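Chitinase (Paenibacillus sp. FPU-7, PDB 5GZT) probably hydrolyses internal beta-1,4 linkages of chitin and chitodextrins, as a glycoside hydrolase with two family 18 TIM-barrel domains in one chain. Local coordinates at residues B[107-112]-B[124-129]; B[211-216]-B[254-259]; B[496-501]-B[606-611]; B[755-760]-B[1011-1016]; B[801-806]-B[872-877]. All blocks are in the same frame, centred on the assembly; numbering follows the deposited sequence.

Contact 1. Residues B[107-112]-B[124-129]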
# COMPACT_ATOMS: atom_id res chain seq x y z
N ILE B 107 35.43 -2.85 54.34
CA ILE B 107 34.17 -3.51 54.20
C ILE B 107 34.55 -4.91 53.67
O ILE B 107 35.15 -5.01 52.59
CB ILE B 107 33.26 -2.86 53.18
CG1 ILE B 107 33.02 -1.37 53.46
CG2 ILE B 107 31.95 -3.60 53.17
CD1 ILE B 107 32.11 -1.06 54.68
N VAL B 108 34.17 -5.96 54.41
CA VAL B 108 34.52 -7.36 54.01
C VAL B 108 33.24 -8.05 53.62
O VAL B 108 32.33 -8.24 54.51
CB VAL B 108 35.17 -8.16 55.15
CG1 VAL B 108 35.69 -9.52 54.61
CG2 VAL B 108 36.23 -7.33 55.88
N LEU B 109 33.11 -8.39 52.33
CA LEU B 109 31.89 -8.97 51.84
C LEU B 109 32.19 -10.41 51.53
O LEU B 109 32.92 -10.70 50.56
CB LEU B 109 31.38 -8.28 50.55
CG LEU B 109 31.11 -6.75 50.65
CD1 LEU B 109 30.48 -6.29 49.35
CD2 LEU B 109 30.18 -6.40 51.81
N ALA B 110 31.56 -11.31 52.29
CA ALA B 110 31.76 -12.76 52.15
C ALA B 110 31.16 -13.20 50.81
O ALA B 110 30.33 -12.48 50.24
CB ALA B 110 31.14 -13.54 53.35
N SER B 111 31.60 -14.35 50.28
CA SER B 111 31.24 -14.79 48.95
C SER B 111 29.78 -14.88 48.67
O SER B 111 29.37 -14.66 47.52
CB SER B 111 31.79 -16.20 48.63
OG SER B 111 31.18 -17.18 49.44
N GLY B 112 28.93 -15.26 49.59
CA GLY B 112 27.51 -15.23 49.02
C GLY B 112 26.72 -13.86 49.09
O GLY B 112 25.52 -13.78 48.75
N THR B 124 37.89 3.63 50.72
CA THR B 124 37.42 2.42 51.36
C THR B 124 38.06 1.22 50.74
O THR B 124 38.20 1.14 49.50
CB THR B 124 35.89 2.22 51.23
OG1 THR B 124 35.52 2.15 49.84
CG2 THR B 124 35.13 3.33 51.89
N GLN B 125 38.43 0.27 51.58
CA GLN B 125 38.91 -1.03 51.07
C GLN B 125 37.77 -2.04 51.15
O GLN B 125 37.33 -2.34 52.25
CB GLN B 125 40.08 -1.50 51.90
CG GLN B 125 41.33 -0.66 51.69
CD GLN B 125 42.53 -1.17 52.48
OE1 GLN B 125 42.60 -1.04 53.72
NE2 GLN B 125 43.46 -1.80 51.77
N ILE B 126 37.37 -2.60 50.01
CA ILE B 126 36.30 -3.57 49.98
C ILE B 126 36.98 -4.90 49.61
O ILE B 126 37.67 -5.03 48.57
CB ILE B 126 35.19 -3.29 48.95
CG1 ILE B 126 34.47 -1.92 49.27
CG2 ILE B 126 34.13 -4.42 48.92
CD1 ILE B 126 35.14 -0.73 48.62
N LYS B 127 36.76 -5.87 50.49
CA LYS B 127 37.45 -7.16 50.45
C LYS B 127 36.43 -8.25 50.31
O LYS B 127 35.27 -8.12 50.78
CB LYS B 127 38.15 -7.38 51.81
CG LYS B 127 39.23 -6.33 52.09
CD LYS B 127 40.07 -6.57 53.34
CE LYS B 127 41.13 -5.42 53.41
NZ LYS B 127 41.97 -5.37 54.64
N GLY B 128 36.92 -9.35 49.79
CA GLY B 128 36.20 -10.59 49.76
C GLY B 128 35.58 -10.76 48.39
O GLY B 128 35.69 -9.88 47.57
N GLN B 129 34.85 -11.89 48.25
CA GLN B 129 34.31 -12.37 46.99
C GLN B 129 32.84 -12.05 46.86
O GLN B 129 32.25 -12.30 45.79
CB GLN B 129 34.61 -13.94 46.88
CG GLN B 129 36.09 -14.19 46.68
CD GLN B 129 36.68 -13.60 45.40
OE1 GLN B 129 37.67 -12.77 45.41
NE2 GLN B 129 36.11 -14.00 44.29
O HOH W 1 30.94 -15.04 45.43

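Contact 2. Residues B[211-216]-B[254-259]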
# COMPACT_ATOMS: atom_id res chain seq x y z
N THR B 211 23.82 -21.01 4.21
CA THR B 211 22.54 -21.32 3.57
C THR B 211 21.42 -20.38 4.16
O THR B 211 21.24 -20.23 5.41
CB THR B 211 22.29 -22.87 3.58
OG1 THR B 211 20.91 -23.18 3.83
CG2 THR B 211 23.19 -23.62 4.62
N ILE B 212 20.73 -19.68 3.25
CA ILE B 212 19.70 -18.68 3.62
C ILE B 212 18.41 -19.12 2.99
O ILE B 212 18.41 -19.39 1.77
CB ILE B 212 20.06 -17.27 3.11
CG1 ILE B 212 21.24 -16.71 3.91
CG2 ILE B 212 18.87 -16.31 3.26
CD1 ILE B 212 21.93 -15.55 3.24
N VAL B 213 17.35 -19.20 3.80
CA VAL B 213 16.00 -19.44 3.26
C VAL B 213 15.11 -18.18 3.47
O VAL B 213 15.05 -17.63 4.58
CB VAL B 213 15.30 -20.75 3.77
CG1 VAL B 213 14.56 -20.57 5.11
CG2 VAL B 213 14.29 -21.28 2.74
N LEU B 214 14.46 -17.74 2.40
CA LEU B 214 13.61 -16.53 2.41
C LEU B 214 12.20 -17.01 2.26
O LEU B 214 11.93 -17.88 1.42
CB LEU B 214 13.95 -15.60 1.23
CG LEU B 214 15.35 -14.99 1.24
CD1 LEU B 214 15.52 -13.90 0.18
CD2 LEU B 214 15.68 -14.48 2.62
N THR B 215 11.31 -16.48 3.10
CA THR B 215 9.89 -16.70 2.89
C THR B 215 9.27 -15.37 2.46
O THR B 215 9.31 -14.41 3.20
CB THR B 215 9.19 -17.17 4.16
OG1 THR B 215 9.90 -18.28 4.69
CG2 THR B 215 7.75 -17.57 3.86
N SER B 216 8.72 -15.36 1.25
CA SER B 216 7.96 -14.25 0.70
C SER B 216 6.72 -13.94 1.55
O SER B 216 6.34 -14.74 2.42
CB SER B 216 7.62 -14.52 -0.79
OG SER B 216 6.37 -15.15 -1.00
N LEU B 254 10.42 -13.18 5.77
CA LEU B 254 11.02 -13.97 6.87
C LEU B 254 12.27 -14.63 6.32
O LEU B 254 12.28 -15.14 5.19
CB LEU B 254 10.00 -14.98 7.40
CG LEU B 254 8.67 -14.39 7.93
CD1 LEU B 254 7.68 -15.52 8.25
CD2 LEU B 254 8.87 -13.53 9.16
N TYR B 255 13.36 -14.55 7.07
CA TYR B 255 14.58 -15.24 6.64
C TYR B 255 15.20 -16.13 7.74
O TYR B 255 15.03 -15.87 8.94
CB TYR B 255 15.62 -14.23 6.10
CG TYR B 255 16.20 -13.32 7.15
CD1 TYR B 255 15.50 -12.21 7.59
CD2 TYR B 255 17.44 -13.58 7.71
CE1 TYR B 255 16.02 -11.38 8.57
CE2 TYR B 255 17.97 -12.74 8.69
CZ TYR B 255 17.26 -11.64 9.11
OH TYR B 255 17.77 -10.82 10.10
N SER B 256 15.88 -17.20 7.31
CA SER B 256 16.78 -17.99 8.17
C SER B 256 18.17 -18.04 7.53
O SER B 256 18.32 -18.17 6.29
CB SER B 256 16.29 -19.42 8.31
OG SER B 256 16.40 -20.07 7.05
N VAL B 257 19.17 -17.95 8.41
CA VAL B 257 20.56 -18.09 8.04
C VAL B 257 21.26 -19.12 8.97
O VAL B 257 20.93 -19.24 10.16
CB VAL B 257 21.26 -16.69 8.00
CG1 VAL B 257 21.30 -16.03 9.37
CG2 VAL B 257 22.65 -16.76 7.36
N LYS B 258 22.21 -19.86 8.39
CA LYS B 258 23.15 -20.72 9.12
C LYS B 258 24.39 -21.00 8.24
O LYS B 258 24.28 -21.09 6.99
CB LYS B 258 22.50 -22.03 9.52
CG LYS B 258 21.67 -22.60 8.39
CD LYS B 258 21.36 -24.07 8.50
CE LYS B 258 21.42 -24.72 7.12
NZ LYS B 258 20.63 -25.98 7.09
N THR B 259 25.54 -21.13 8.93
CA THR B 259 26.84 -21.58 8.39
C THR B 259 27.13 -23.06 8.74
O THR B 259 26.41 -23.70 9.52
CB THR B 259 28.01 -20.70 8.94
OG1 THR B 259 27.90 -20.53 10.37
CG2 THR B 259 28.02 -19.32 8.27
O HOH W 2 12.55 -18.09 5.95

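Contact 3. Residues B[496-501]-B[606-611]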
# COMPACT_ATOMS: atom_id res chain seq x y z
N HIS B 496 -1.89 24.09 4.33
CA HIS B 496 -1.96 22.76 3.68
C HIS B 496 -2.27 21.73 4.69
O HIS B 496 -1.70 21.76 5.81
CB HIS B 496 -0.62 22.39 3.03
CG HIS B 496 -0.14 23.40 2.05
ND1 HIS B 496 -0.84 23.71 0.90
CD2 HIS B 496 0.94 24.21 2.07
CE1 HIS B 496 -0.23 24.70 0.27
NE2 HIS B 496 0.88 25.01 0.94
N HIS B 497 -3.16 20.80 4.37
CA HIS B 497 -3.52 19.71 5.30
C HIS B 497 -2.71 18.44 5.16
O HIS B 497 -2.72 17.60 6.10
CB HIS B 497 -5.05 19.44 5.27
CG HIS B 497 -5.50 18.24 4.50
ND1 HIS B 497 -6.03 18.31 3.22
CD2 HIS B 497 -5.67 16.97 4.90
CE1 HIS B 497 -6.41 17.10 2.84
NE2 HIS B 497 -6.23 16.28 3.86
N THR B 498 -2.04 18.25 4.02
CA THR B 498 -1.39 16.99 3.76
C THR B 498 -0.12 17.21 2.91
O THR B 498 0.29 16.39 2.14
CB THR B 498 -2.34 15.91 3.22
OG1 THR B 498 -1.69 14.60 3.26
CG2 THR B 498 -2.81 16.22 1.78
N ALA B 499 0.54 18.34 3.14
CA ALA B 499 1.73 18.66 2.33
C ALA B 499 2.94 17.80 2.61
O ALA B 499 3.12 17.34 3.74
CB ALA B 499 2.10 20.10 2.56
N VAL B 500 3.77 17.62 1.59
CA VAL B 500 4.99 16.86 1.73
C VAL B 500 6.01 17.64 2.62
O VAL B 500 6.64 17.02 3.45
CB VAL B 500 5.68 16.59 0.39
CG1 VAL B 500 6.85 15.70 0.58
CG2 VAL B 500 4.78 15.91 -0.59
N TYR B 501 6.27 18.90 2.34
CA TYR B 501 7.24 19.71 3.05
C TYR B 501 6.61 20.88 3.79
O TYR B 501 5.56 21.41 3.35
CB TYR B 501 8.38 20.26 2.12
CG TYR B 501 9.13 19.18 1.37
CD1 TYR B 501 10.13 18.42 1.99
CD2 TYR B 501 8.75 18.84 0.07
CE1 TYR B 501 10.79 17.39 1.30
CE2 TYR B 501 9.37 17.80 -0.62
CZ TYR B 501 10.35 17.06 -0.01
OH TYR B 501 10.88 16.06 -0.73
N ALA B 606 3.04 12.50 -6.56
CA ALA B 606 4.37 12.16 -7.10
C ALA B 606 5.49 12.66 -6.19
O ALA B 606 6.38 11.93 -5.93
CB ALA B 606 4.59 12.68 -8.49
N TYR B 607 5.38 13.86 -5.63
CA TYR B 607 6.37 14.35 -4.68
C TYR B 607 6.44 13.53 -3.39
O TYR B 607 7.55 13.28 -2.89
CB TYR B 607 6.19 15.84 -4.39
CG TYR B 607 6.81 16.69 -5.46
CD1 TYR B 607 8.20 16.85 -5.51
CD2 TYR B 607 6.06 17.17 -6.53
CE1 TYR B 607 8.79 17.59 -6.50
CE2 TYR B 607 6.65 17.88 -7.55
CZ TYR B 607 7.99 18.14 -7.52
OH TYR B 607 8.57 18.86 -8.55
N LYS B 608 5.30 12.98 -3.00
CA LYS B 608 5.17 12.20 -1.82
C LYS B 608 5.77 10.82 -2.01
O LYS B 608 6.54 10.37 -1.13
CB LYS B 608 3.73 12.17 -1.45
CG LYS B 608 3.33 11.94 -0.05
CD LYS B 608 2.32 13.07 0.26
CE LYS B 608 1.20 12.60 0.95
NZ LYS B 608 0.46 13.79 1.48
N ALA B 609 5.49 10.18 -3.13
CA ALA B 609 6.14 8.97 -3.53
C ALA B 609 7.68 9.16 -3.62
O ALA B 609 8.46 8.27 -3.17
CB ALA B 609 5.59 8.47 -4.89
N GLU B 610 8.14 10.26 -4.21
CA GLU B 610 9.54 10.53 -4.27
C GLU B 610 10.14 10.77 -2.85
O GLU B 610 11.26 10.33 -2.57
CB GLU B 610 9.90 11.60 -5.29
CG GLU B 610 9.47 11.32 -6.73
CD GLU B 610 10.06 10.02 -7.38
OE1 GLU B 610 11.14 9.58 -6.93
OE2 GLU B 610 9.45 9.42 -8.32
N TYR B 611 9.42 11.37 -1.94
CA TYR B 611 9.93 11.50 -0.60
C TYR B 611 10.14 10.13 0.07
O TYR B 611 11.14 9.91 0.70
CB TYR B 611 8.99 12.34 0.22
CG TYR B 611 9.43 12.64 1.61
CD1 TYR B 611 9.16 11.76 2.65
CD2 TYR B 611 10.15 13.78 1.89
CE1 TYR B 611 9.59 12.06 3.94
CE2 TYR B 611 10.51 14.10 3.17
CZ TYR B 611 10.29 13.18 4.19
OH TYR B 611 10.67 13.48 5.48
O HOH W 3 9.68 14.94 -2.97

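Contact 4. Residues B[755-760]-B[1011-1016]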
# COMPACT_ATOMS: atom_id res chain seq x y z
N SER B 755 -1.34 12.95 -31.62
CA SER B 755 -2.07 13.24 -32.83
C SER B 755 -3.53 13.75 -32.61
O SER B 755 -4.32 13.12 -31.92
CB SER B 755 -2.19 11.90 -33.59
OG SER B 755 -2.88 12.08 -34.84
N VAL B 756 -3.84 14.89 -33.20
CA VAL B 756 -5.20 15.40 -33.36
C VAL B 756 -5.31 15.82 -34.88
O VAL B 756 -4.33 15.62 -35.66
CB VAL B 756 -5.49 16.56 -32.43
CG1 VAL B 756 -5.48 16.01 -30.98
CG2 VAL B 756 -4.44 17.60 -32.55
N THR B 757 -6.48 16.30 -35.27
CA THR B 757 -6.89 16.37 -36.66
C THR B 757 -7.57 17.66 -37.06
O THR B 757 -8.54 18.08 -36.41
CB THR B 757 -7.76 15.21 -36.93
OG1 THR B 757 -7.07 14.02 -36.54
CG2 THR B 757 -8.15 15.12 -38.32
N ILE B 758 -7.08 18.24 -38.17
CA ILE B 758 -7.87 19.13 -39.01
C ILE B 758 -8.58 18.34 -40.07
O ILE B 758 -7.91 17.79 -40.95
CB ILE B 758 -7.01 20.20 -39.59
CG1 ILE B 758 -6.51 21.10 -38.48
CG2 ILE B 758 -7.80 21.07 -40.58
CD1 ILE B 758 -5.44 22.13 -38.92
N MET B 759 -9.93 18.28 -40.00
CA MET B 759 -10.75 17.52 -40.92
C MET B 759 -11.09 18.36 -42.14
O MET B 759 -11.35 19.60 -42.04
CB MET B 759 -12.01 17.01 -40.28
CG MET B 759 -11.74 15.97 -39.21
SD MET B 759 -11.40 14.29 -39.96
CE MET B 759 -12.74 14.10 -41.01
N PRO B 760 -11.01 17.77 -43.32
CA PRO B 760 -11.49 18.50 -44.54
C PRO B 760 -13.04 18.68 -44.52
O PRO B 760 -13.73 18.08 -43.70
CB PRO B 760 -11.08 17.55 -45.68
CG PRO B 760 -11.26 16.20 -45.08
CD PRO B 760 -10.81 16.33 -43.61
N PRO B 1011 -1.53 8.11 -36.82
CA PRO B 1011 -2.34 9.36 -36.66
C PRO B 1011 -3.79 9.02 -36.48
O PRO B 1011 -4.29 8.02 -37.06
CB PRO B 1011 -2.12 10.12 -37.97
CG PRO B 1011 -1.44 9.15 -38.92
CD PRO B 1011 -0.90 8.00 -38.15
N ALA B 1012 -4.44 9.80 -35.60
CA ALA B 1012 -5.89 9.70 -35.38
C ALA B 1012 -6.69 9.71 -36.68
O ALA B 1012 -7.63 8.96 -36.85
CB ALA B 1012 -6.36 10.85 -34.47
N SER B 1013 -6.24 10.50 -37.62
CA SER B 1013 -6.95 10.67 -38.86
C SER B 1013 -6.76 9.47 -39.86
O SER B 1013 -7.29 9.49 -40.95
CB SER B 1013 -6.66 12.02 -39.49
OG SER B 1013 -5.30 12.16 -39.85
N LYS B 1014 -6.02 8.45 -39.46
CA LYS B 1014 -5.93 7.21 -40.25
C LYS B 1014 -6.58 6.06 -39.55
O LYS B 1014 -6.38 4.92 -39.91
CB LYS B 1014 -4.45 6.99 -40.63
CG LYS B 1014 -4.22 7.98 -41.74
CD LYS B 1014 -3.06 7.76 -42.53
CE LYS B 1014 -3.03 8.74 -43.70
NZ LYS B 1014 -1.78 8.35 -44.36
N LEU B 1015 -7.42 6.39 -38.58
CA LEU B 1015 -8.15 5.39 -37.83
C LEU B 1015 -9.65 5.50 -38.03
O LEU B 1015 -10.20 6.57 -38.04
CB LEU B 1015 -7.84 5.46 -36.32
CG LEU B 1015 -6.38 5.14 -35.95
CD1 LEU B 1015 -6.11 5.44 -34.45
CD2 LEU B 1015 -6.07 3.71 -36.27
N VAL B 1016 -10.29 4.36 -38.14
CA VAL B 1016 -11.70 4.29 -38.31
C VAL B 1016 -12.23 3.36 -37.22
O VAL B 1016 -11.77 2.22 -37.11
CB VAL B 1016 -12.11 3.79 -39.73
CG1 VAL B 1016 -13.63 3.67 -39.82
CG2 VAL B 1016 -11.65 4.80 -40.76
O HOH W 4 -4.65 13.06 -37.44

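Contact 5. Residues B[801-806]-B[872-877]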
# COMPACT_ATOMS: atom_id res chain seq x y z
N ASN B 801 -2.15 -16.66 -56.68
CA ASN B 801 -1.62 -15.37 -56.62
C ASN B 801 -2.27 -14.33 -57.52
O ASN B 801 -1.64 -13.31 -57.85
CB ASN B 801 -0.10 -15.40 -56.84
CG ASN B 801 0.56 -14.29 -56.00
OD1 ASN B 801 0.13 -14.03 -54.86
ND2 ASN B 801 1.49 -13.61 -56.55
N LYS B 802 -3.55 -14.53 -57.81
CA LYS B 802 -4.34 -13.64 -58.65
C LYS B 802 -5.58 -13.33 -57.82
O LYS B 802 -5.96 -14.10 -56.97
CB LYS B 802 -4.68 -14.30 -60.02
CG LYS B 802 -3.38 -14.55 -60.76
CD LYS B 802 -3.56 -15.04 -62.17
CE LYS B 802 -2.24 -14.84 -63.01
NZ LYS B 802 -1.18 -13.82 -62.59
N VAL B 803 -6.17 -12.16 -58.05
CA VAL B 803 -7.33 -11.78 -57.35
C VAL B 803 -8.54 -12.26 -58.14
O VAL B 803 -8.64 -11.98 -59.34
CB VAL B 803 -7.35 -10.25 -57.15
CG1 VAL B 803 -8.68 -9.83 -56.59
CG2 VAL B 803 -6.22 -9.88 -56.23
N VAL B 804 -9.45 -12.94 -57.46
CA VAL B 804 -10.59 -13.63 -58.09
C VAL B 804 -11.86 -13.37 -57.31
O VAL B 804 -11.81 -12.83 -56.21
CB VAL B 804 -10.34 -15.12 -58.14
CG1 VAL B 804 -9.09 -15.37 -58.94
CG2 VAL B 804 -10.20 -15.70 -56.77
N LYS B 805 -13.00 -13.63 -57.93
CA LYS B 805 -14.26 -13.58 -57.21
C LYS B 805 -14.33 -14.66 -56.16
O LYS B 805 -13.67 -15.72 -56.28
CB LYS B 805 -15.42 -13.75 -58.15
CG LYS B 805 -15.62 -12.61 -59.14
CD LYS B 805 -16.60 -13.02 -60.27
CE LYS B 805 -17.03 -11.82 -61.10
NZ LYS B 805 -17.81 -12.21 -62.33
N ILE B 806 -15.12 -14.39 -55.11
CA ILE B 806 -15.20 -15.27 -53.93
C ILE B 806 -15.70 -16.67 -54.29
O ILE B 806 -15.32 -17.64 -53.63
CB ILE B 806 -16.11 -14.66 -52.83
CG1 ILE B 806 -15.84 -15.36 -51.51
CG2 ILE B 806 -17.58 -14.68 -53.22
CD1 ILE B 806 -16.36 -14.63 -50.29
N GLU B 872 4.34 -7.96 -56.74
CA GLU B 872 4.11 -7.43 -58.04
C GLU B 872 2.94 -8.11 -58.75
O GLU B 872 1.99 -7.45 -59.23
CB GLU B 872 5.43 -7.51 -58.86
CG GLU B 872 5.31 -7.11 -60.32
CD GLU B 872 5.34 -5.60 -60.47
OE1 GLU B 872 5.77 -4.93 -59.47
OE2 GLU B 872 4.94 -5.14 -61.59
N GLU B 873 2.97 -9.43 -58.78
CA GLU B 873 1.92 -10.15 -59.43
C GLU B 873 0.53 -9.95 -58.74
O GLU B 873 -0.50 -9.72 -59.41
CB GLU B 873 2.28 -11.64 -59.44
CG GLU B 873 1.29 -12.43 -60.20
CD GLU B 873 1.63 -13.92 -60.25
OE1 GLU B 873 2.45 -14.43 -59.41
OE2 GLU B 873 1.02 -14.53 -61.17
N LEU B 874 0.51 -10.02 -57.43
CA LEU B 874 -0.75 -9.83 -56.70
C LEU B 874 -1.24 -8.38 -56.93
O LEU B 874 -2.41 -8.14 -57.24
CB LEU B 874 -0.62 -10.16 -55.18
CG LEU B 874 -1.99 -10.01 -54.48
CD1 LEU B 874 -2.83 -11.20 -54.79
CD2 LEU B 874 -1.91 -9.83 -52.96
N ALA B 875 -0.32 -7.42 -56.88
CA ALA B 875 -0.72 -6.02 -56.98
C ALA B 875 -1.31 -5.73 -58.34
O ALA B 875 -2.40 -5.16 -58.48
CB ALA B 875 0.46 -5.12 -56.66
N ASN B 876 -0.63 -6.17 -59.39
CA ASN B 876 -1.13 -5.99 -60.74
C ASN B 876 -2.46 -6.67 -60.90
O ASN B 876 -3.39 -6.13 -61.45
CB ASN B 876 -0.11 -6.58 -61.79
CG ASN B 876 1.10 -5.72 -61.97
OD1 ASN B 876 1.06 -4.53 -61.77
ND2 ASN B 876 2.19 -6.33 -62.42
N SER B 877 -2.60 -7.87 -60.37
CA SER B 877 -3.91 -8.54 -60.47
C SER B 877 -5.05 -7.83 -59.69
O SER B 877 -6.20 -7.76 -60.16
CB SER B 877 -3.73 -9.98 -60.03
OG SER B 877 -4.93 -10.65 -60.16
O HOH W 5 -7.91 -9.89 -61.14

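Contact 1. Residues B[107-112]-B[124-129]
Ile107 makes two backbone hydrogen bonds to residues 124-129, through N and O. Strands 106-109 and 125-127 belong to successive coils of a parallel beta-helix (solenoid), side by side in one parallel sheet. The short segment axes lie 4.6 Å apart and run within 18° of parallel. Ile107 N donates to Gln125 O, and Lys127 N donates to Ile107 O at 2.8 Å. The CB of Ile107 lies 4.2 Å from Ile126 CG1, so like side chains sit above each other in a ladder. They turn inward, where strands 92-98 and 114-120 supply Leu96, Val98, Leu118 and Leu120. Val108 faces the other way, beside Lys127. Its backbone bonds go to Leu86 and Val88 of the preceding coil, while its CA makes a CH...O contact with Lys127 O. Leu109 N then donates to the same Lys127 O at 2.7 Å, with an angle of 172° at the hydrogen. The Leu109 side chain lies alongside that of Ile126, pointing the same way, with CD1 4.1 Å from Ile126 CG2. Beyond Leu109 the strand gives way to a loop, although Leu109 also bonds to the backbone of Gly130. Gly128 takes a positive phi of 99°, and a CB there would clash with Leu109 O. Ser111 CB packs on Gln129 CB at 4.0 Å. A water bridges the two segments, donating to Ser111 O at 2.6 Å and to Gln129 O at 3.1 Å.

Contact 2. Residues B[211-216]-B[254-259]
Leu254 O is gripped by Thr215 N at 2.7 Å, with a nearly straight angle of 173° at the hydrogen. A water also donates to it, weakly. The same water donates to Val213 O and lies 2.9 Å from Thr215 OG1, so it ties the Thr215 side chain to both strands. Leu254 N returns a bond to Thr215 O. Further along, Val213 and Ser256 exchange backbone bonds, and so do Thr211 and Lys258. These are the hydrogen-bonded pairs of an antiparallel ladder between strands 210-215 and 251-261. Strand 221-225 flanks the first of them and strand 264-284 the second. The non-hydrogen-bonded pairs turn their side chains to the opposite face, against strands 184-191 and 197-203, as in a beta sandwich. There Ile212 CG1 lies beside Val257 CG2 at 3.7 Å. Leu214 crosses Tyr255 obliquely, and its CD2 meets Tyr255 CB at 3.5 Å. Tyr255 CG sits between the backbone N and the carbonyl carbon (chi1 69°), and its ring reaches Leu186, Thr189 and Leu199. On the other face, Thr211 CG2 and Lys258 CE are tightly packed at 3.3 Å.

Contact 3. Residues B[496-501]-B[606-611]
Residues 496-501 run as an irregular loop past helix 606-611, and the backbones come nearest at Val500 and Lys608, whose CA atoms are 5.9 Å apart. Val500 points toward the helix. Its CG2 lies 3.8 Å from Lys608 N and also touches Tyr607 CB and Lys608 CD. Its CG1 packs on Tyr611 CB at 4.0 Å. Lys608 slides past Val500 in the opposite direction. Its CG is anti to the backbone N (chi1 -155°), and the chain then bends at chi2 and chi3. NZ donates to Thr498 OG1 at 2.9 Å and lies 2.7 Å from Thr498 O. The same NZ forms a salt bridge with Glu600, while Thr498 OG1 is also bonded to Thr483 O. Both segments belong to the first family 18 TIM-barrel domain, where helix 602-614 precedes barrel strand 619-623 and the loop follows strand 478-481. An alanine in place of Lys608 would probably leave Glu600 without its ionic mate and open a gap beside Val500 CG2. The Tyr501 and Tyr611 rings meet obliquely, with planes 70° apart. Tyr501 OH lies at the edge of the Tyr611 ring, in its plane, 3.5 Å from CD2. Tyr611 OH bonds to Asp511. A water links the two segments, lying 2.8 Å from Tyr501 OH and donating to Tyr607 O at 2.7 Å.

Contact 4. Residues B[755-760]-B[1011-1016]
Pro1011 sets its CA against the hydroxyl of Ser755, 3.3 Å from OG. Its CB lies a little farther from the same oxygen. The ring also packs on Asp733 and Arg735 of strand 732-738, and on His959 in a loop. Ala1012 follows and makes the direct polar bond between the segments. Its backbone N donates to Ser755 OG at 2.9 Å, with an angle of 155° at the hydrogen. With OG anti to its own backbone N (chi1 -179°), the Ser755 hydroxyl is held toward Ala1012. This oxygen has a second partner, Asp733 OD1, so the hydroxyl links a carboxylate on the next strand to the amide of Ala1012. The methyl group of Ala1012 points toward the strand, with CB 3.7 Å from Ser755 OG and 3.9 Å from Thr757 OG1. Residues 755-759 belong to strand 754-759 of the immunoglobulin-like domain. Residues 1012-1013 make a short 3-10 turn that leads into strand 1015-1020 of the second family 18 TIM barrel. The contact is therefore an interface between two domains, and its touching residues are buried. Within the turn, Lys1014 N bonds back to Pro1011 O, and Leu1015 N to Ala1012 O. Ser1013 CB fits against both branches of Thr757, 3.6 Å from OG1 and 3.6 Å from CG2. One water joins the two hydroxyls, donating to Thr757 OG1 and lying 2.7 Å from Ser1013 OG. Thr757 OG1 is also bonded to Gly1107 O, in the barrel domain.

Contact 5. Residues B[801-806]-B[872-877]
Glu873 reaches from its helix to Asn801 and Lys802 and meets both with its carboxylate. Its CB lies 3.6 Å from Asn801 ND2. CG is anti to the backbone N (chi1 -175°), and it passes 3.7 Å from Lys802 NZ. The chain stays extended, so CD comes between the two partners. OE1 accepts a straight bond from Asn801 ND2 at 3.1 Å. It lies in the plane of the Asn801 amide, but ND2 approaches it from above the carboxylate plane, and the two planes are 82° apart. OE2 forms a salt bridge with Lys802 NZ at 2.7 Å, through its anti lone pair. Asn801 ND2 is also bonded to Thr870 O, in the helix that carries Glu873. One turn on, Ser877 OG accepts from Val803 N at 2.9 Å, and a water joins Val803 O to Ser877 O. The Val803 and Leu874 side chains cross at about a right angle, with Val803 CG2 3.9 Å from Leu874 CD1. Strand 802-805 pairs with strand 790-799 of the second TIM barrel, and helix 868-884 lies on its outside. An alanine in place of Glu873 would probably leave Lys802 without its counter-charge and the Asn801 amide held by Thr870 O with less restraint. Because Lys802 is exposed to solvent, its ion pair is likely to be partly screened, whereas the buried Val803 and Leu874 contact would be less affected.

How the contacts relate
Contact 1 comes first along the chain and closes a short loop between strands of successive coils of the N-terminal beta-helix. Contact 2 follows in series and joins strands 210-215 and 251-261 across 37 residues; its centre is about 50 Å from that of contact 1. Contact 3 closes a longer loop inside the first family 18 barrel. Contact 4 then ties the immunoglobulin-like domain to the second barrel across 250 intervening residues. Contact 5 is nested in that loop and joins a strand and a helix of the second barrel. No contacts cross. Centres of contacts 1 and 5 are about 115 Å apart, so they mark distant parts of an elongated chain.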